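Local structure of ABC transporter, ATP binding protein (Sulfolobus solfataricus, 1OXX) at residues G60-Y63 against L68-S71; I26-E29 against R33-I36; D203-A208 against D227-P232. The protein hydrolyses ATP as the ATP-binding subunit of an ABC transporter complex, supplying the energy that drives glucose uptake into the cell. The protein carries 1 engineered substitution. One frame throughout, in Å; residues are numbered along the deposited sequence.

Contact 1 (G60-Y63 against L68-S71); sequences GELY and LVAS
Leu62 and Val69 meet on the buried face of a beta hairpin formed by strands 61-64 and 67-71, where the packing is close. The CG2 methyl of Val69 lies 3.6 Å from Leu62 CG. Val69 places CG2 between its backbone N and carbonyl carbon (chi1 -60°, with CG1 anti to the carbonyl carbon), which brings the methyl within 3.3 Å of Leu62 O. Two backbone bonds hold this centre, Leu62 N to Ala70 O at 3.0 Å and Val69 N to Leu62 O at 2.9 Å. Because Val69 and Ala70 both face Leu62, the register slips by one residue, a classic beta bulge. Ile50 and Ile51 of helix 41-52 pack on Leu62.

Whereas Leu62, Val69 and Ala70 are buried, the other face, carrying Glu61, Tyr63, Leu68 and Ser71, is partly exposed. Here Leu68 CD1 sits over one face of the Tyr63 ring, 3.9 Å from its centroid and 22° off the normal, a CH-pi contact. Glu61 CG lies 3.7 Å from Ser71 OG, while its carboxylate OE2 is hydrogen-bonded to Asn72 ND2. The chemistry thus divides by face: aliphatic side chains pack on the helix side, while an aromatic ring and polar groups border solvent.

Contact 2 (I26-E29 against R33-I36); sequences INIE and RFGI
Phe34 reaches from strand 33-37 into the space between two beta sheets of the ABC-ATPase domain, where Ile26 and Ile28 of strand 18-28 meet it. The strands belong to different sheets, the antiparallel one and the mixed one built around the P-loop strand, and their segment axes stay 9.3 Å apart, so side chains alone bridge them. Ile28 lays CG1 over one face of the Phe34 ring, 4.1 Å above its plane and offset toward the rim, with CD1 4.0 Å from Phe34 CD2. Ile26 approaches the far end of the ring obliquely, its CG2 3.7 Å from Phe34 CZ. Ile36 CD1 lies at the ring's edge, in its plane. Phe34 holds CG anti to its backbone N (chi1 -163°), which carries the ring across toward both Ile26 and Ile28. An alanine here would be likely to leave Ile26 and Ile28 facing a gap where the ring had joined the sheets.

In the next shell, Leu195 and Arg210, from the strands flanking 33-37, touch the Phe34 side chain, while backbone bonds to Val6 and Ile4 hold Ile26 and Ile28 in their own sheet. Phe47 of the helix following the P-loop packs on both Ile26 and Ile36. Ile26 CD1 stands 4.3 Å from Ile36 CD1.

Contact 3 (D203-A208 against D227-P232); sequences DIFAIA and DLYDNP
The rings of Phe205 and Tyr229 stand almost perpendicular, their planes at 88° and their centroids 5.8 Å apart, with the edge of Phe205 directed toward the face of Tyr229. This is an offset edge-to-face pair. The offset is plain from the atoms that touch: Phe205 CZ comes to 3.9 Å from Tyr229 CD1, 4.1 Å from Tyr229 CB and 4.2 Å from Tyr229 CG, so the leading carbon of the phenylalanine lies near the root of the tyrosine ring and not over its centre. Tyr229 also makes a cation-pi contact with Arg277, and Ile241 of helix 235-241 touches both aromatic side chains.

The pair joins helix 201-207 to helix 225-230, two short helices of the ABC-ATPase domain separated in sequence by the antiparallel strands 210-215 and 218-223 at one end of the mixed sheet. Their nearest CA atoms, those of Phe205 and Tyr229, are 10.1 Å apart, and the interval is spanned by these two side chains. The first side-chain bond of each residue points toward the other segment, and Tyr229 holds CG anti to its backbone N (chi1 -164°), a turn that leaves CB and CD1 beside Phe205 CZ.

Packing is limited: the segments bury 77 Å² in all, and Phe205 is exposed. The tyrosine has further partners: its OH is hydrogen-bonded to Glu279 and its backbone O to Arg277. Ile204 packs on Val211 and Leu228 on Val213, so both helices lie against strand 210-215. Pro225, near the start of the second helix, touches both Ile204 and Phe205.

In the fold
The contacts follow one another along the chain in the order 2, 1, 3, all within the ABC-ATPase domain. Contacts 1 and 2, with centres 16 Å apart, share the antiparallel sheet: contact 1 pairs two of its strands, while contact 2 ties its strand 18-28 to strand 33-37 of the mixed sheet. That strand leads into the ATP-binding loop and helix 41-52, which packs against residues of both contacts. Contact 3 lies 13 Å from contact 2 between centres and touches it, Ala208 and Ile204 packing on Gly35; its nearest atoms are about 17 Å from contact 1. In space, contact 2 thus lies between the other two, joining the antiparallel sheet to the mixed sheet on which the helices of contact 3 pack.

Contact 1 (G60-Y63 against L68-S71)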
loop_
_atom_site.group_PDB
_atom_site.type_symbol
_atom_site.label_atom_id
_atom_site.label_comp_id
_atom_site.label_asym_id
_atom_site.label_seq_id
_atom_site.Cartn_x
_atom_site.Cartn_y
_atom_site.Cartn_z
ATOM N N GLY A 60 15.384 -9.885 -17.657
ATOM C CA GLY A 60 15.630 -8.537 -17.178
ATOM C C GLY A 60 16.757 -8.458 -16.159
ATOM O O GLY A 60 17.327 -9.468 -15.743
ATOM N N GLU A 61 17.027 -7.241 -15.708
ATOM C CA GLU A 61 18.175 -6.971 -14.858
ATOM C C GLU A 61 17.838 -6.080 -13.666
ATOM O O GLU A 61 16.948 -5.238 -13.747
ATOM C CB GLU A 61 19.255 -6.293 -15.701
ATOM C CG GLU A 61 19.683 -7.118 -16.917
ATOM C CD GLU A 61 18.798 -6.914 -18.142
ATOM O OE1 GLU A 61 18.407 -5.759 -18.424
ATOM O OE2 GLU A 61 18.505 -7.911 -18.835
ATOM N N LEU A 62 18.592 -6.252 -12.588
ATOM C CA LEU A 62 18.416 -5.465 -11.377
ATOM C C LEU A 62 19.766 -4.936 -10.930
ATOM O O LEU A 62 20.708 -5.709 -10.819
ATOM C CB LEU A 62 17.813 -6.348 -10.291
ATOM C CG LEU A 62 17.577 -5.706 -8.918
ATOM C CD1 LEU A 62 16.543 -4.611 -9.021
ATOM C CD2 LEU A 62 17.151 -6.746 -7.894
ATOM N N TYR A 63 19.854 -3.628 -10.704
ATOM C CA TYR A 63 21.091 -2.977 -10.286
ATOM C C TYR A 63 20.907 -2.268 -8.952
ATOM O O TYR A 63 19.874 -1.646 -8.722
ATOM C CB TYR A 63 21.525 -1.921 -11.315
ATOM C CG TYR A 63 21.790 -2.467 -12.687
ATOM C CD1 TYR A 63 20.750 -2.695 -13.572
ATOM C CD2 TYR A 63 23.081 -2.760 -13.104
ATOM C CE1 TYR A 63 20.987 -3.189 -14.827
ATOM C CE2 TYR A 63 23.319 -3.258 -14.366
ATOM C CZ TYR A 63 22.262 -3.473 -15.212
ATOM O OH TYR A 63 22.468 -3.970 -16.487
ATOM N N LEU A 68 25.335 -4.826 -10.963
ATOM C CA LEU A 68 24.349 -5.810 -11.406
ATOM C C LEU A 68 24.227 -6.898 -10.339
ATOM O O LEU A 68 25.191 -7.644 -10.071
ATOM C CB LEU A 68 24.766 -6.410 -12.749
ATOM C CG LEU A 68 23.853 -7.484 -13.341
ATOM C CD1 LEU A 68 22.533 -6.874 -13.808
ATOM C CD2 LEU A 68 24.560 -8.194 -14.480
ATOM N N VAL A 69 23.065 -6.985 -9.703
ATOM C CA VAL A 69 22.864 -7.963 -8.638
ATOM C C VAL A 69 22.085 -9.213 -9.076
ATOM O O VAL A 69 22.124 -10.237 -8.400
ATOM C CB VAL A 69 22.204 -7.319 -7.392
ATOM C CG1 VAL A 69 23.067 -6.202 -6.840
ATOM C CG2 VAL A 69 20.820 -6.792 -7.733
ATOM N N ALA A 70 21.348 -9.120 -10.180
ATOM C CA ALA A 70 20.629 -10.269 -10.721
ATOM C C ALA A 70 20.306 -10.008 -12.179
ATOM O O ALA A 70 20.090 -8.868 -12.576
ATOM C CB ALA A 70 19.367 -10.540 -9.925
ATOM N N SER A 71 20.263 -11.066 -12.983
ATOM C CA SER A 71 20.075 -10.895 -14.412
ATOM C C SER A 71 19.645 -12.184 -15.077
ATOM O O SER A 71 20.321 -13.215 -14.959
ATOM C CB SER A 71 21.395 -10.443 -15.056
ATOM O OG SER A 71 21.294 -10.374 -16.467
#

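Contact 2 (I26-E29 against R33-I36)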
loop_
_atom_site.group_PDB
_atom_site.type_symbol
_atom_site.label_atom_id
_atom_site.label_comp_id
_atom_site.label_asym_id
_atom_site.label_seq_id
_atom_site.Cartn_x
_atom_site.Cartn_y
_atom_site.Cartn_z
ATOM N N ILE A 26 11.443 0.502 -13.116
ATOM C CA ILE A 26 11.410 1.534 -12.087
ATOM C C ILE A 26 12.828 1.928 -11.746
ATOM O O ILE A 26 13.695 1.067 -11.656
ATOM C CB ILE A 26 10.794 1.026 -10.765
ATOM C CG1 ILE A 26 9.575 0.156 -10.987
ATOM C CG2 ILE A 26 10.455 2.202 -9.867
ATOM C CD1 ILE A 26 9.103 -0.528 -9.708
ATOM N N ASN A 27 13.053 3.231 -11.591
ATOM C CA ASN A 27 14.320 3.754 -11.101
ATOM C C ASN A 27 14.032 4.393 -9.749
ATOM O O ASN A 27 13.399 5.461 -9.677
ATOM C CB ASN A 27 14.928 4.801 -12.041
ATOM C CG ASN A 27 15.162 4.279 -13.446
ATOM O OD1 ASN A 27 15.552 3.125 -13.641
ATOM N ND2 ASN A 27 14.983 5.156 -14.442
ATOM N N ILE A 28 14.426 3.727 -8.663
ATOM C CA ILE A 28 14.213 4.221 -7.297
ATOM C C ILE A 28 15.462 4.949 -6.853
ATOM O O ILE A 28 16.557 4.405 -6.914
ATOM C CB ILE A 28 13.913 3.036 -6.349
ATOM C CG1 ILE A 28 12.652 2.312 -6.815
ATOM C CG2 ILE A 28 13.734 3.518 -4.925
ATOM C CD1 ILE A 28 12.342 1.042 -6.043
ATOM N N GLU A 29 15.297 6.193 -6.421
ATOM C CA GLU A 29 16.435 7.026 -6.076
ATOM C C GLU A 29 16.952 6.771 -4.672
ATOM O O GLU A 29 16.273 6.209 -3.818
ATOM C CB GLU A 29 16.046 8.498 -6.227
ATOM C CG GLU A 29 15.719 8.885 -7.666
ATOM C CD GLU A 29 16.867 8.645 -8.638
ATOM O OE1 GLU A 29 18.039 8.787 -8.242
ATOM O OE2 GLU A 29 16.598 8.299 -9.813
ATOM N N ARG A 33 11.501 6.879 -0.467
ATOM C CA ARG A 33 10.496 6.036 0.149
ATOM C C ARG A 33 9.515 5.669 -0.961
ATOM O O ARG A 33 8.715 6.505 -1.405
ATOM C CB ARG A 33 9.794 6.784 1.286
ATOM C CG ARG A 33 10.732 7.179 2.424
ATOM C CD ARG A 33 10.072 7.996 3.530
ATOM N NE ARG A 33 8.819 8.614 3.104
ATOM C CZ ARG A 33 8.016 9.304 3.908
ATOM N NH1 ARG A 33 8.341 9.486 5.182
ATOM N NH2 ARG A 33 6.887 9.817 3.438
ATOM N N PHE A 34 9.642 4.443 -1.446
ATOM C CA PHE A 34 8.853 3.939 -2.548
ATOM C C PHE A 34 7.912 2.848 -2.094
ATOM O O PHE A 34 8.284 1.971 -1.329
ATOM C CB PHE A 34 9.758 3.404 -3.655
ATOM C CG PHE A 34 9.073 3.236 -4.969
ATOM C CD1 PHE A 34 9.019 4.283 -5.869
ATOM C CD2 PHE A 34 8.490 2.044 -5.323
ATOM C CE1 PHE A 34 8.396 4.137 -7.067
ATOM C CE2 PHE A 34 7.846 1.901 -6.537
ATOM C CZ PHE A 34 7.809 2.953 -7.404
ATOM N N GLY A 35 6.685 2.907 -2.569
ATOM C CA GLY A 35 5.727 1.870 -2.261
ATOM C C GLY A 35 5.184 1.153 -3.485
ATOM O O GLY A 35 5.199 1.683 -4.593
ATOM N N ILE A 36 4.711 -0.072 -3.271
ATOM C CA ILE A 36 4.000 -0.819 -4.292
ATOM C C ILE A 36 2.640 -1.255 -3.726
ATOM O O ILE A 36 2.564 -1.825 -2.616
ATOM C CB ILE A 36 4.805 -2.069 -4.750
ATOM C CG1 ILE A 36 6.150 -1.691 -5.395
ATOM C CG2 ILE A 36 3.999 -2.876 -5.709
ATOM C CD1 ILE A 36 6.032 -1.193 -6.805
#

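Contact 3 (D203-A208 against D227-P232)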
loop_
_atom_site.group_PDB
_atom_site.type_symbol
_atom_site.label_atom_id
_atom_site.label_comp_id
_atom_site.label_asym_id
_atom_site.label_seq_id
_atom_site.Cartn_x
_atom_site.Cartn_y
_atom_site.Cartn_z
ATOM N N ASP A 203 -0.767 2.096 4.633
ATOM C CA ASP A 203 0.664 1.906 4.775
ATOM C C ASP A 203 1.389 2.794 3.759
ATOM O O ASP A 203 2.408 3.424 4.057
ATOM C CB ASP A 203 1.014 0.436 4.570
ATOM C CG ASP A 203 0.524 -0.448 5.713
ATOM O OD1 ASP A 203 0.411 -1.679 5.521
ATOM O OD2 ASP A 203 0.213 0.014 6.815
ATOM N N ILE A 204 0.841 2.860 2.548
ATOM C CA ILE A 204 1.402 3.683 1.476
ATOM C C ILE A 204 1.329 5.170 1.817
ATOM O O ILE A 204 2.309 5.902 1.700
ATOM C CB ILE A 204 0.597 3.429 0.180
ATOM C CG1 ILE A 204 0.815 2.007 -0.306
ATOM C CG2 ILE A 204 0.946 4.437 -0.911
ATOM C CD1 ILE A 204 2.220 1.692 -0.556
ATOM N N PHE A 205 0.164 5.638 2.225
ATOM C CA PHE A 205 0.025 7.057 2.537
ATOM C C PHE A 205 0.917 7.491 3.691
ATOM O O PHE A 205 1.398 8.630 3.723
ATOM C CB PHE A 205 -1.429 7.408 2.814
ATOM C CG PHE A 205 -2.211 7.672 1.564
ATOM C CD1 PHE A 205 -2.994 6.681 1.004
ATOM C CD2 PHE A 205 -2.111 8.887 0.906
ATOM C CE1 PHE A 205 -3.699 6.906 -0.172
ATOM C CE2 PHE A 205 -2.802 9.117 -0.255
ATOM C CZ PHE A 205 -3.596 8.120 -0.806
ATOM N N ALA A 206 1.123 6.590 4.636
ATOM C CA ALA A 206 1.883 6.930 5.814
ATOM C C ALA A 206 3.359 7.023 5.526
ATOM O O ALA A 206 4.044 7.889 6.074
ATOM C CB ALA A 206 1.636 5.900 6.905
ATOM N N ILE A 207 3.852 6.152 4.648
ATOM C CA ILE A 207 5.289 5.989 4.490
ATOM C C ILE A 207 5.895 6.319 3.137
ATOM O O ILE A 207 7.041 6.745 3.074
ATOM C CB ILE A 207 5.647 4.522 4.813
ATOM C CG1 ILE A 207 5.407 4.225 6.294
ATOM C CG2 ILE A 207 7.086 4.229 4.459
ATOM C CD1 ILE A 207 5.330 2.735 6.608
ATOM N N ALA A 208 5.146 6.114 2.058
ATOM C CA ALA A 208 5.707 6.232 0.726
ATOM C C ALA A 208 5.532 7.606 0.114
ATOM O O ALA A 208 4.470 8.211 0.243
ATOM C CB ALA A 208 5.071 5.179 -0.172
ATOM N N ASP A 227 -1.696 11.800 -6.055
ATOM C CA ASP A 227 -1.952 11.886 -7.484
ATOM C C ASP A 227 -2.662 10.629 -7.975
ATOM O O ASP A 227 -3.583 10.712 -8.791
ATOM C CB ASP A 227 -0.645 12.170 -8.230
ATOM C CG ASP A 227 -0.146 13.584 -7.981
ATOM O OD1 ASP A 227 -0.984 14.458 -7.653
ATOM O OD2 ASP A 227 1.056 13.917 -8.069
ATOM N N LEU A 228 -2.271 9.462 -7.475
ATOM C CA LEU A 228 -3.008 8.250 -7.802
ATOM C C LEU A 228 -4.413 8.331 -7.237
ATOM O O LEU A 228 -5.361 7.831 -7.852
ATOM C CB LEU A 228 -2.327 6.987 -7.263
ATOM C CG LEU A 228 -1.316 6.358 -8.233
ATOM C CD1 LEU A 228 -0.187 7.312 -8.471
ATOM C CD2 LEU A 228 -0.808 5.025 -7.713
ATOM N N TYR A 229 -4.552 8.925 -6.051
ATOM C CA TYR A 229 -5.853 9.026 -5.401
ATOM C C TYR A 229 -6.838 9.899 -6.188
ATOM O O TYR A 229 -8.006 9.530 -6.390
ATOM C CB TYR A 229 -5.662 9.621 -4.008
ATOM C CG TYR A 229 -6.844 9.450 -3.071
ATOM C CD1 TYR A 229 -7.082 8.250 -2.454
ATOM C CD2 TYR A 229 -7.699 10.499 -2.797
ATOM C CE1 TYR A 229 -8.129 8.093 -1.578
ATOM C CE2 TYR A 229 -8.763 10.347 -1.937
ATOM C CZ TYR A 229 -8.972 9.141 -1.331
ATOM O OH TYR A 229 -10.003 8.935 -0.442
ATOM N N ASP A 230 -6.373 11.061 -6.630
ATOM C CA ASP A 230 -7.237 12.009 -7.311
ATOM C C ASP A 230 -7.250 11.839 -8.828
ATOM O O ASP A 230 -8.254 12.166 -9.474
ATOM C CB ASP A 230 -6.819 13.437 -6.971
ATOM C CG ASP A 230 -7.175 13.827 -5.560
ATOM O OD1 ASP A 230 -8.094 13.215 -4.955
ATOM O OD2 ASP A 230 -6.560 14.752 -4.976
ATOM N N ASN A 231 -6.168 11.310 -9.392
ATOM C CA ASN A 231 -6.059 11.126 -10.843
ATOM C C ASN A 231 -5.668 9.693 -11.221
ATOM O O ASN A 231 -4.662 9.460 -11.894
ATOM C CB ASN A 231 -5.070 12.140 -11.410
ATOM C CG ASN A 231 -5.495 13.561 -11.132
ATOM O OD1 ASN A 231 -6.548 13.999 -11.593
ATOM N ND2 ASN A 231 -4.699 14.277 -10.348
ATOM N N PRO A 232 -6.468 8.728 -10.803
ATOM C CA PRO A 232 -6.151 7.335 -11.140
ATOM C C PRO A 232 -6.345 7.073 -12.624
ATOM O O PRO A 232 -7.287 7.588 -13.227
ATOM C CB PRO A 232 -7.159 6.530 -10.329
ATOM C CG PRO A 232 -8.307 7.490 -10.089
ATOM C CD PRO A 232 -7.679 8.853 -9.984
#